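Local coordinates for protein halogenase PltM (Pseudomonas fluorescens, PDB 6BZN) that acts as a flavin-dependent halogenase of phenolic compounds, with an unusually broad choice of substrate and halide, at residues A[62-67]-A[219-224]; A[135-140]-A[246-251]; A[261-264]-A[270-273]. One frame throughout, in Å; residues are numbered along the deposited sequence.

Contact 1 (A[62-67]-A[219-224]); sequences VGEAAT and FTHMLN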
ATOM      1  N   VAL A  62      -2.101  -1.988 -10.495  1.00 16.07           N
ATOM      2  CA  VAL A  62      -1.292  -0.954  -9.808  1.00 16.59           C
ATOM      3  C   VAL A  62      -1.079  -1.403  -8.354  1.00 15.91           C
ATOM      4  O   VAL A  62      -1.415  -2.540  -8.008  1.00 16.47           O
ATOM      5  CB  VAL A  62      -1.860   0.488  -9.948  1.00 17.64           C
ATOM      6  CG1 VAL A  62      -1.600   1.013 -11.362  1.00 19.05           C
ATOM      7  CG2 VAL A  62      -3.334   0.540  -9.590  1.00 18.84           C
ATOM      8  N   GLY A  63      -0.501  -0.541  -7.508  1.00 14.92           N
ATOM      9  CA  GLY A  63      -0.068  -0.950  -6.171  1.00 14.29           C
ATOM     10  C   GLY A  63       1.385  -1.345  -6.302  1.00 13.58           C
ATOM     11  O   GLY A  63       1.752  -2.499  -6.136  1.00 13.71           O
ATOM     12  N   GLU A  64       2.213  -0.354  -6.619  1.00 13.10           N
ATOM     13  CA  GLU A  64       3.553  -0.599  -7.144  1.00 12.86           C
ATOM     14  C   GLU A  64       4.689  -0.141  -6.239  1.00 12.60           C
ATOM     15  O   GLU A  64       5.802  -0.661  -6.348  1.00 12.46           O
ATOM     16  CB  GLU A  64       3.681   0.067  -8.510  1.00 12.91           C
ATOM     17  CG  GLU A  64       2.675  -0.486  -9.533  1.00 13.39           C
ATOM     18  CD  GLU A  64       2.314   0.466 -10.655  1.00 13.37           C
ATOM     19  OE1 GLU A  64       1.979   1.639 -10.376  1.00 13.43           O
ATOM     20  OE2 GLU A  64       2.306   0.009 -11.824  1.00 12.90           O
ATOM     21  N   ALA A  65       4.435   0.816  -5.356  1.00 12.43           N
ATOM     22  CA  ALA A  65       5.520   1.401  -4.573  1.00 12.51           C
ATOM     23  C   ALA A  65       5.704   0.616  -3.299  1.00 12.61           C
ATOM     24  O   ALA A  65       4.862   0.669  -2.396  1.00 12.64           O
ATOM     25  CB  ALA A  65       5.226   2.863  -4.262  1.00 12.36           C
ATOM     26  N   ALA A  66       6.793  -0.140  -3.222  1.00 12.84           N
ATOM     27  CA  ALA A  66       7.135  -0.822  -1.990  1.00 12.62           C
ATOM     28  C   ALA A  66       7.557   0.217  -0.954  1.00 12.99           C
ATOM     29  O   ALA A  66       7.876   1.359  -1.297  1.00 13.75           O
ATOM     30  CB  ALA A  66       8.240  -1.843  -2.214  1.00 12.92           C
ATOM     31  N   THR A  67       7.535  -0.191   0.307  1.00 12.87           N
ATOM     32  CA  THR A  67       7.923   0.667   1.433  1.00 13.04           C
ATOM     33  C   THR A  67       8.861  -0.113   2.353  1.00 13.58           C
ATOM     34  O   THR A  67       8.973  -1.331   2.238  1.00 13.06           O
ATOM     35  CB  THR A  67       6.703   1.068   2.260  1.00 13.32           C
ATOM     36  OG1 THR A  67       5.893  -0.094   2.495  1.00 13.18           O
ATOM     37  CG2 THR A  67       5.897   2.123   1.545  1.00 13.55           C
ATOM     38  N   PHE A 219      -5.135   6.110 -13.962  1.00 12.51           N
ATOM     39  CA  PHE A 219      -3.812   5.498 -14.019  1.00 12.47           C
ATOM     40  C   PHE A 219      -3.536   4.702 -15.284  1.00 12.50           C
ATOM     41  O   PHE A 219      -4.449   4.170 -15.938  1.00 12.29           O
ATOM     42  CB  PHE A 219      -3.537   4.635 -12.783  1.00 12.67           C
ATOM     43  CG  PHE A 219      -4.645   3.679 -12.440  1.00 13.33           C
ATOM     44  CD1 PHE A 219      -5.744   4.107 -11.703  1.00 13.91           C
ATOM     45  CD2 PHE A 219      -4.600   2.367 -12.862  1.00 13.75           C
ATOM     46  CE1 PHE A 219      -6.778   3.233 -11.386  1.00 14.53           C
ATOM     47  CE2 PHE A 219      -5.623   1.485 -12.540  1.00 14.27           C
ATOM     48  CZ  PHE A 219      -6.710   1.918 -11.797  1.00 14.28           C
ATOM     49  N   THR A 220      -2.254   4.645 -15.624  1.00 12.04           N
ATOM     50  CA  THR A 220      -1.803   3.952 -16.817  1.00 12.17           C
ATOM     51  C   THR A 220      -0.291   3.712 -16.726  1.00 12.37           C
ATOM     52  O   THR A 220       0.362   4.120 -15.749  1.00 12.29           O
ATOM     53  CB  THR A 220      -2.163   4.749 -18.104  1.00 12.35           C
ATOM     54  OG1 THR A 220      -1.989   3.914 -19.249  1.00 12.42           O
ATOM     55  CG2 THR A 220      -1.296   5.997 -18.271  1.00 12.62           C
ATOM     56  N   HIS A 221       0.248   3.076 -17.755  1.00 11.90           N
ATOM     57  CA  HIS A 221       1.673   2.957 -17.935  1.00 12.43           C
ATOM     58  C   HIS A 221       2.080   3.627 -19.245  1.00 12.73           C
ATOM     59  O   HIS A 221       1.380   3.511 -20.250  1.00 12.70           O
ATOM     60  CB  HIS A 221       2.103   1.491 -17.980  1.00 12.25           C
ATOM     61  CG  HIS A 221       2.096   0.796 -16.655  1.00 11.92           C
ATOM     62  ND1 HIS A 221       2.381  -0.549 -16.532  1.00 11.93           N
ATOM     63  CD2 HIS A 221       1.842   1.240 -15.405  1.00 11.62           C
ATOM     64  CE1 HIS A 221       2.328  -0.893 -15.258  1.00 11.95           C
ATOM     65  NE2 HIS A 221       2.015   0.177 -14.550  1.00 11.73           N
ATOM     66  N   MET A 222       3.231   4.299 -19.220  1.00 12.71           N
ATOM     67  CA  MET A 222       3.711   5.073 -20.367  1.00 13.36           C
ATOM     68  C   MET A 222       5.142   4.778 -20.737  1.00 13.11           C
ATOM     69  O   MET A 222       5.967   4.389 -19.891  1.00 13.63           O
ATOM     70  CB  MET A 222       3.592   6.570 -20.098  1.00 13.77           C
ATOM     71  CG  MET A 222       2.182   7.052 -19.791  1.00 14.53           C
ATOM     72  SD  MET A 222       2.155   8.852 -19.852  1.00 16.05           S
ATOM     73  CE  MET A 222       0.494   9.157 -19.275  1.00 15.76           C
ATOM     74  N   LEU A 223       5.440   5.008 -22.014  1.00 13.67           N
ATOM     75  CA  LEU A 223       6.803   4.997 -22.534  1.00 14.03           C
ATOM     76  C   LEU A 223       7.337   6.402 -22.672  1.00 14.74           C
ATOM     77  O   LEU A 223       6.576   7.354 -22.852  1.00 14.78           O
ATOM     78  CB  LEU A 223       6.837   4.401 -23.938  1.00 14.68           C
ATOM     79  CG  LEU A 223       6.502   2.930 -24.040  1.00 15.22           C
ATOM     80  CD1 LEU A 223       6.011   2.589 -25.445  1.00 15.53           C
ATOM     81  CD2 LEU A 223       7.749   2.143 -23.667  1.00 15.22           C
ATOM     82  N   ASN A 224       8.663   6.502 -22.653  1.00 16.26           N
ATOM     83  CA  ASN A 224       9.380   7.759 -22.879  1.00 17.30           C
ATOM     84  C   ASN A 224       8.986   8.891 -21.930  1.00 17.34           C
ATOM     85  O   ASN A 224       8.920  10.056 -22.340  1.00 17.80           O
ATOM     86  CB  ASN A 224       9.239   8.197 -24.357  1.00 18.94           C
ATOM     87  CG  ASN A 224      10.050   7.327 -25.297  1.00 20.69           C
ATOM     88  OD1 ASN A 224      11.023   6.702 -24.886  1.00 23.39           O
ATOM     89  ND2 ASN A 224       9.657   7.277 -26.563  1.00 23.18           N
TER
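H221, on strand 215-223, reaches E64 in the FAD-binding loop, and its side chain can be followed outward as an example of one residue spanning two parts of a fold. From CB the chain leaves with CG anti to the carbonyl carbon (chi1 -74°), which carries the ring off the strand toward the loop. The flank of the side chain lies on L273 and S275. Further out, CD2 and CE1 flank NE2, and H221 CE1 is 3.6 Å from E64 OE2. The ring ends at NE2, which donates to E64 OE2 at 2.7 Å with an N-H...O angle of 160°. OE2 lies close to the ring plane and is met nearly along its C-O bond, the two flat groups being 12° apart and so nearly coplanar. Beside this pair, V62 CG2 sits over a face of the F219 ring, 4.1 Å from its centroid, while V62 CG1 meets F219 CD2 at 3.6 Å. With an alanine at position H221, E64 OE2 would probably lose its N-H donor, leaving that side of the carboxylate freer to turn. Because S275 OG bonds E64 OE1, beside a glycerol probably from the crystallisation liquor, partners at both oxygens fix the carboxylate's rotation next to flavin-binding V62 and A65.

Contact 2 (A[135-140]-A[246-251]); sequences EAHLFR and KSTLHH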
ATOM      1  N   GLU A 135      14.526   0.043  -2.401  1.00 19.66           N
ATOM      2  CA  GLU A 135      13.298  -0.736  -2.485  1.00 19.59           C
ATOM      3  C   GLU A 135      12.794  -0.774  -3.915  1.00 16.92           C
ATOM      4  O   GLU A 135      13.382  -0.148  -4.784  1.00 16.91           O
ATOM      5  CB  GLU A 135      12.273  -0.132  -1.560  1.00 21.36           C
ATOM      6  CG  GLU A 135      12.722  -0.330  -0.145  1.00 24.40           C
ATOM      7  CD  GLU A 135      11.881   0.393   0.849  1.00 28.26           C
ATOM      8  OE1 GLU A 135      10.913   1.073   0.442  1.00 31.22           O
ATOM      9  OE2 GLU A 135      12.220   0.282   2.044  1.00 32.63           O
ATOM     10  N   ALA A 136      11.722  -1.535  -4.145  1.00 15.75           N
ATOM     11  CA  ALA A 136      11.252  -1.812  -5.500  1.00 14.00           C
ATOM     12  C   ALA A 136      10.051  -0.965  -5.914  1.00 13.25           C
ATOM     13  O   ALA A 136       9.177  -0.637  -5.102  1.00 12.06           O
ATOM     14  CB  ALA A 136      10.905  -3.279  -5.631  1.00 13.92           C
ATOM     15  N   HIS A 137      10.022  -0.638  -7.208  1.00 12.29           N
ATOM     16  CA  HIS A 137       8.802  -0.297  -7.918  1.00 11.71           C
ATOM     17  C   HIS A 137       8.373  -1.589  -8.621  1.00 11.24           C
ATOM     18  O   HIS A 137       9.019  -2.035  -9.566  1.00 10.95           O
ATOM     19  CB  HIS A 137       9.049   0.772  -8.955  1.00 11.93           C
ATOM     20  CG  HIS A 137       9.225   2.138  -8.381  1.00 12.12           C
ATOM     21  ND1 HIS A 137       9.769   3.175  -9.102  1.00 12.37           N
ATOM     22  CD2 HIS A 137       8.908   2.644  -7.166  1.00 12.08           C
ATOM     23  CE1 HIS A 137       9.766   4.268  -8.360  1.00 12.47           C
ATOM     24  NE2 HIS A 137       9.250   3.970  -7.180  1.00 12.00           N
ATOM     25  N   LEU A 138       7.287  -2.173  -8.130  1.00 10.95           N
ATOM     26  CA  LEU A 138       6.853  -3.511  -8.523  1.00 10.64           C
ATOM     27  C   LEU A 138       6.061  -3.482  -9.813  1.00 10.36           C
ATOM     28  O   LEU A 138       5.024  -2.818  -9.881  1.00 10.45           O
ATOM     29  CB  LEU A 138       5.994  -4.106  -7.411  1.00 10.84           C
ATOM     30  CG  LEU A 138       6.621  -4.244  -6.027  1.00 11.05           C
ATOM     31  CD1 LEU A 138       5.551  -4.568  -5.018  1.00 11.79           C
ATOM     32  CD2 LEU A 138       7.689  -5.322  -6.013  1.00 11.14           C
ATOM     33  N   PHE A 139       6.544  -4.187 -10.839  1.00 10.53           N
ATOM     34  CA  PHE A 139       5.819  -4.342 -12.088  1.00 10.26           C
ATOM     35  C   PHE A 139       4.904  -5.521 -11.852  1.00 10.45           C
ATOM     36  O   PHE A 139       5.308  -6.679 -11.977  1.00 10.29           O
ATOM     37  CB  PHE A 139       6.795  -4.560 -13.256  1.00 10.46           C
ATOM     38  CG  PHE A 139       6.161  -4.537 -14.625  1.00 10.52           C
ATOM     39  CD1 PHE A 139       5.345  -3.480 -15.024  1.00 10.87           C
ATOM     40  CD2 PHE A 139       6.436  -5.550 -15.553  1.00 10.49           C
ATOM     41  CE1 PHE A 139       4.794  -3.444 -16.300  1.00 10.73           C
ATOM     42  CE2 PHE A 139       5.879  -5.511 -16.834  1.00 10.66           C
ATOM     43  CZ  PHE A 139       5.065  -4.456 -17.202  1.00 10.53           C
ATOM     44  N   ARG A 140       3.667  -5.220 -11.469  1.00 10.72           N
ATOM     45  CA  ARG A 140       2.811  -6.227 -10.830  1.00 11.40           C
ATOM     46  C   ARG A 140       2.452  -7.423 -11.712  1.00 11.49           C
ATOM     47  O   ARG A 140       2.346  -8.549 -11.214  1.00 11.68           O
ATOM     48  CB  ARG A 140       1.559  -5.567 -10.263  1.00 12.09           C
ATOM     49  CG  ARG A 140       1.835  -4.630  -9.088  1.00 12.39           C
ATOM     50  CD  ARG A 140       2.252  -5.360  -7.813  1.00 13.06           C
ATOM     51  NE  ARG A 140       1.175  -6.271  -7.419  1.00 13.84           N
ATOM     52  CZ  ARG A 140       0.092  -5.923  -6.727  1.00 14.64           C
ATOM     53  NH1 ARG A 140      -0.048  -4.710  -6.217  1.00 14.87           N
ATOM     54  NH2 ARG A 140      -0.843  -6.837  -6.501  1.00 15.30           N
ATOM     55  N   LYS A 246      14.997   7.970  -9.367  1.00 15.49           N
ATOM     56  CA  LYS A 246      15.136   6.768  -8.557  1.00 16.27           C
ATOM     57  C   LYS A 246      14.357   6.894  -7.244  1.00 14.98           C
ATOM     58  O   LYS A 246      14.851   6.541  -6.176  1.00 14.28           O
ATOM     59  CB  LYS A 246      16.626   6.484  -8.278  1.00 17.64           C
ATOM     60  CG  LYS A 246      17.476   6.255  -9.522  1.00 20.18           C
ATOM     61  CD  LYS A 246      18.876   5.804  -9.128  1.00 23.34           C
ATOM     62  CE  LYS A 246      19.821   5.664 -10.323  1.00 26.17           C
ATOM     63  NZ  LYS A 246      19.509   4.479 -11.167  1.00 28.48           N
ATOM     64  N   SER A 247      13.122   7.370  -7.344  1.00 14.55           N
ATOM     65  CA  SER A 247      12.235   7.531  -6.210  1.00 14.14           C
ATOM     66  C   SER A 247      10.793   7.389  -6.675  1.00 13.50           C
ATOM     67  O   SER A 247      10.498   7.487  -7.868  1.00 12.97           O
ATOM     68  CB  SER A 247      12.427   8.915  -5.583  1.00 14.77           C
ATOM     69  OG  SER A 247      11.729   9.920  -6.303  1.00 15.33           O
ATOM     70  N   THR A 248       9.901   7.168  -5.727  1.00 13.38           N
ATOM     71  CA  THR A 248       8.479   7.343  -5.972  1.00 13.07           C
ATOM     72  C   THR A 248       8.184   8.834  -5.863  1.00 12.65           C
ATOM     73  O   THR A 248       8.164   9.387  -4.772  1.00 11.70           O
ATOM     74  CB  THR A 248       7.661   6.591  -4.933  1.00 13.99           C
ATOM     75  OG1 THR A 248       8.144   5.241  -4.856  1.00 15.08           O
ATOM     76  CG2 THR A 248       6.167   6.618  -5.256  1.00 13.88           C
ATOM     77  N   LEU A 249       7.949   9.463  -7.004  1.00 12.15           N
ATOM     78  CA  LEU A 249       7.803  10.902  -7.086  1.00 12.37           C
ATOM     79  C   LEU A 249       6.327  11.261  -7.046  1.00 12.36           C
ATOM     80  O   LEU A 249       5.528  10.717  -7.828  1.00 12.35           O
ATOM     81  CB  LEU A 249       8.473  11.400  -8.363  1.00 12.66           C
ATOM     82  CG  LEU A 249       8.207  12.806  -8.876  1.00 12.90           C
ATOM     83  CD1 LEU A 249       8.526  13.852  -7.822  1.00 13.35           C
ATOM     84  CD2 LEU A 249       9.036  13.015 -10.137  1.00 13.17           C
ATOM     85  N   HIS A 250       5.989  12.173  -6.134  1.00 12.08           N
ATOM     86  CA  HIS A 250       4.636  12.656  -5.919  1.00 12.63           C
ATOM     87  C   HIS A 250       4.618  14.138  -6.267  1.00 12.84           C
ATOM     88  O   HIS A 250       5.255  14.938  -5.572  1.00 12.84           O
ATOM     89  CB  HIS A 250       4.257  12.521  -4.437  1.00 12.96           C
ATOM     90  CG  HIS A 250       4.377  11.135  -3.880  1.00 13.52           C
ATOM     91  ND1 HIS A 250       5.588  10.519  -3.656  1.00 13.98           N
ATOM     92  CD2 HIS A 250       3.433  10.273  -3.430  1.00 13.76           C
ATOM     93  CE1 HIS A 250       5.383   9.320  -3.134  1.00 14.15           C
ATOM     94  NE2 HIS A 250       4.082   9.146  -2.990  1.00 14.40           N
ATOM     95  N   HIS A 251       3.924  14.506  -7.339  1.00 12.80           N
ATOM     96  CA  HIS A 251       3.687  15.908  -7.659  1.00 12.88           C
ATOM     97  C   HIS A 251       2.382  16.278  -6.995  1.00 13.22           C
ATOM     98  O   HIS A 251       1.344  15.698  -7.327  1.00 13.01           O
ATOM     99  CB  HIS A 251       3.566  16.101  -9.156  1.00 12.92           C
ATOM    100  CG  HIS A 251       4.860  15.980  -9.872  1.00 13.31           C
ATOM    101  ND1 HIS A 251       5.901  16.857  -9.674  1.00 13.26           N
ATOM    102  CD2 HIS A 251       5.287  15.095 -10.798  1.00 13.46           C
ATOM    103  CE1 HIS A 251       6.916  16.518 -10.443  1.00 13.77           C
ATOM    104  NE2 HIS A 251       6.560  15.457 -11.139  1.00 13.62           N
TER
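The two-stranded antiparallel sheet of 104-107 and 134-138 meets the larger mixed sheet at the buried imidazole of H137, whose ring reaches S247, just before strand 248-253, and T248, its first residue. The ring comes edge-on. H137 NE2 lies 2.9 Å from T248 OG1, a hydrogen bond in which either atom could be the donor. The neighbouring carbon, H137 CE1, lies 3.3 Å from the carbonyl oxygen S247 O, which sits in the ring plane. The S247 side chain starts off in the other direction, its hydroxyl bonding to L244 O and S111 OG, so S247 meets the histidine through its backbone alone. T248 puts its hydroxyl anti to its own carbonyl carbon (chi1 -51°), which brings OG1 to the ring, with H137 CD2 at 3.6 Å from T248 OG1. Strand 248-253 is an interior strand of the mixed sheet, between 109-114 and 256-262, and H137 engages two members of that sheet at once: ND1, the other ring nitrogen, one carbon away from NE2, is hydrogen-bonded to P262 O on strand 256-262. With both ring nitrogens bound, rotation about chi2 is fixed, and the buried polar edge is satisfied. The ring also rests on I261 and K107, while T248 packs in addition on F110 and on A65, one of the residues that bind FAD.

Contact 3 (A[261-264]-A[270-273]); sequences IPFN and TNQL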
ATOM      1  N   ILE A 261       6.364   6.796 -11.298  1.00 12.20           N
ATOM      2  CA  ILE A 261       6.919   5.587 -10.719  1.00 12.42           C
ATOM      3  C   ILE A 261       7.588   4.819 -11.856  1.00 12.25           C
ATOM      4  O   ILE A 261       6.944   3.992 -12.511  1.00 12.47           O
ATOM      5  CB  ILE A 261       5.815   4.768 -10.017  1.00 12.79           C
ATOM      6  CG1 ILE A 261       5.352   5.517  -8.774  1.00 13.03           C
ATOM      7  CG2 ILE A 261       6.287   3.386  -9.607  1.00 12.95           C
ATOM      8  CD1 ILE A 261       4.215   4.860  -8.045  1.00 13.50           C
ATOM      9  N   PRO A 262       8.879   5.099 -12.111  1.00 12.03           N
ATOM     10  CA  PRO A 262       9.549   4.423 -13.231  1.00 12.07           C
ATOM     11  C   PRO A 262       9.857   2.966 -12.977  1.00 12.08           C
ATOM     12  O   PRO A 262      10.229   2.598 -11.849  1.00 11.27           O
ATOM     13  CB  PRO A 262      10.866   5.198 -13.376  1.00 12.19           C
ATOM     14  CG  PRO A 262      10.601   6.503 -12.732  1.00 12.32           C
ATOM     15  CD  PRO A 262       9.721   6.181 -11.575  1.00 12.25           C
ATOM     16  N   PHE A 263       9.702   2.139 -14.013  1.00 11.99           N
ATOM     17  CA  PHE A 263      10.295   0.795 -14.011  1.00 12.13           C
ATOM     18  C   PHE A 263      11.611   0.765 -14.792  1.00 12.58           C
ATOM     19  O   PHE A 263      12.264  -0.266 -14.811  1.00 12.30           O
ATOM     20  CB  PHE A 263       9.334  -0.257 -14.573  1.00 11.93           C
ATOM     21  CG  PHE A 263       7.981  -0.260 -13.905  1.00 11.96           C
ATOM     22  CD1 PHE A 263       7.844  -0.691 -12.594  1.00 11.92           C
ATOM     23  CD2 PHE A 263       6.850   0.176 -14.587  1.00 11.92           C
ATOM     24  CE1 PHE A 263       6.606  -0.700 -11.982  1.00 11.67           C
ATOM     25  CE2 PHE A 263       5.610   0.180 -13.981  1.00 11.95           C
ATOM     26  CZ  PHE A 263       5.486  -0.269 -12.679  1.00 11.90           C
ATOM     27  N   ASN A 264      11.991   1.889 -15.401  1.00 12.65           N
ATOM     28  CA  ASN A 264      13.152   1.976 -16.308  1.00 14.33           C
ATOM     29  C   ASN A 264      14.352   2.735 -15.710  1.00 15.13           C
ATOM     30  O   ASN A 264      15.160   3.298 -16.442  1.00 16.36           O
ATOM     31  CB  ASN A 264      12.722   2.587 -17.658  1.00 14.53           C
ATOM     32  CG  ASN A 264      12.345   4.050 -17.563  1.00 15.01           C
ATOM     33  OD1 ASN A 264      11.844   4.508 -16.535  1.00 14.89           O
ATOM     34  ND2 ASN A 264      12.566   4.790 -18.640  1.00 15.11           N
ATOM     35  N   THR A 270      15.239  -4.025 -17.519  1.00 16.70           N
ATOM     36  CA  THR A 270      14.905  -3.958 -18.932  1.00 15.53           C
ATOM     37  C   THR A 270      13.538  -3.356 -19.215  1.00 14.93           C
ATOM     38  O   THR A 270      13.190  -3.148 -20.377  1.00 14.50           O
ATOM     39  CB  THR A 270      14.965  -5.355 -19.559  1.00 15.27           C
ATOM     40  OG1 THR A 270      14.279  -6.288 -18.702  1.00 14.13           O
ATOM     41  CG2 THR A 270      16.408  -5.780 -19.746  1.00 15.26           C
ATOM     42  N   ASN A 271      12.761  -3.047 -18.186  1.00 14.37           N
ATOM     43  CA  ASN A 271      11.419  -2.536 -18.418  1.00 14.18           C
ATOM     44  C   ASN A 271      11.531  -1.108 -18.934  1.00 14.36           C
ATOM     45  O   ASN A 271      12.330  -0.344 -18.412  1.00 15.52           O
ATOM     46  CB  ASN A 271      10.612  -2.595 -17.120  1.00 13.79           C
ATOM     47  CG  ASN A 271       9.119  -2.466 -17.353  1.00 13.80           C
ATOM     48  OD1 ASN A 271       8.663  -1.631 -18.129  1.00 13.78           O
ATOM     49  ND2 ASN A 271       8.349  -3.275 -16.663  1.00 13.66           N
ATOM     50  N   GLN A 272      10.771  -0.757 -19.971  1.00 13.86           N
ATOM     51  CA  GLN A 272      10.795   0.598 -20.548  1.00 14.02           C
ATOM     52  C   GLN A 272       9.733   1.541 -19.988  1.00 13.20           C
ATOM     53  O   GLN A 272       9.746   2.743 -20.272  1.00 14.25           O
ATOM     54  CB  GLN A 272      10.604   0.523 -22.059  1.00 14.26           C
ATOM     55  CG  GLN A 272      11.687  -0.264 -22.782  1.00 15.02           C
ATOM     56  CD  GLN A 272      11.391  -0.356 -24.269  1.00 15.40           C
ATOM     57  OE1 GLN A 272      11.247   0.665 -24.931  1.00 15.96           O
ATOM     58  NE2 GLN A 272      11.266  -1.576 -24.792  1.00 15.61           N
ATOM     59  N   LEU A 273       8.818   1.009 -19.192  1.00 12.03           N
ATOM     60  CA  LEU A 273       7.633   1.743 -18.816  1.00 11.57           C
ATOM     61  C   LEU A 273       7.815   2.530 -17.542  1.00 11.64           C
ATOM     62  O   LEU A 273       8.699   2.250 -16.720  1.00 12.01           O
ATOM     63  CB  LEU A 273       6.456   0.781 -18.642  1.00 11.65           C
ATOM     64  CG  LEU A 273       6.084  -0.035 -19.890  1.00 11.72           C
ATOM     65  CD1 LEU A 273       5.096  -1.129 -19.500  1.00 11.76           C
ATOM     66  CD2 LEU A 273       5.520   0.889 -20.971  1.00 11.94           C
TER
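L273 O accepts the N-H of F263 at 2.9 Å, the one hydrogen bond that passes between the segments 261-264 and 270-273. The donor lies in the carbonyl plane, with a C=O...N angle of 151°. The same oxygen is wrapped by the side chain of its donor: F263 CB stands 3.4 Å from L273 O, and F263 CD2 3.5 Å from it, the ring approaching obliquely, while F263 CD2 also touches L273 CB at 4.1 Å.

The returning chain is shaped by an Asx turn. N271 sends its CG anti to its own N (chi1 -163°), and from there N271 OD1 takes the N-H of L273 at 2.9 Å, the donor being tilted 19° from the plane of the amide C=O. Side chain and backbone thus cooperate, since the residue whose N-H is caught by N271 is the one whose carbonyl receives F263. The amide of N271 runs alongside the F263 side chain, both pointing the same way, and CG of N271 comes within 3.6 Å of F263 CB. The other end of the N271 amide is held as well, since ND2 is hydrogen-bonded to S102 O. Closer to solvent, N264 packs tightly on the backbone, with its CB only 3.1 Å from N271 O.

The contact closes the loop end of a beta hairpin: strands 256-262 and 273-281 are antiparallel neighbours, and the backbone pairing of I261 with S275 continues the connection into the sheet. The F263 ring makes edge-to-face contacts with F139, just beyond strand 134-138, and with H221 of strand 215-223, and also touches E64, while L273 leans on L223 of strand 215-223.

How the contacts relate
Followed from the N terminus, the chain first passes 62-67, the FAD-binding loop before helix 68-81, then 135-140 at the end of the small antiparallel sheet. Contact 1 closes at 219-224, after 151 intervening residues, and contact 2 only afterwards, at 246-251, so their loops cross. Contact 3 follows both in series, with just five residues between its segments, in the loop of a hairpin. All three reach the same mixed sheet, and the segments touch one another: E64 O probably accepts a hydrogen bond from L138 N, and G63 O one from R140 NH1, while L138 O packs on F263. Together they join the flavin-binding loop, the small sheet and four strands of the large one.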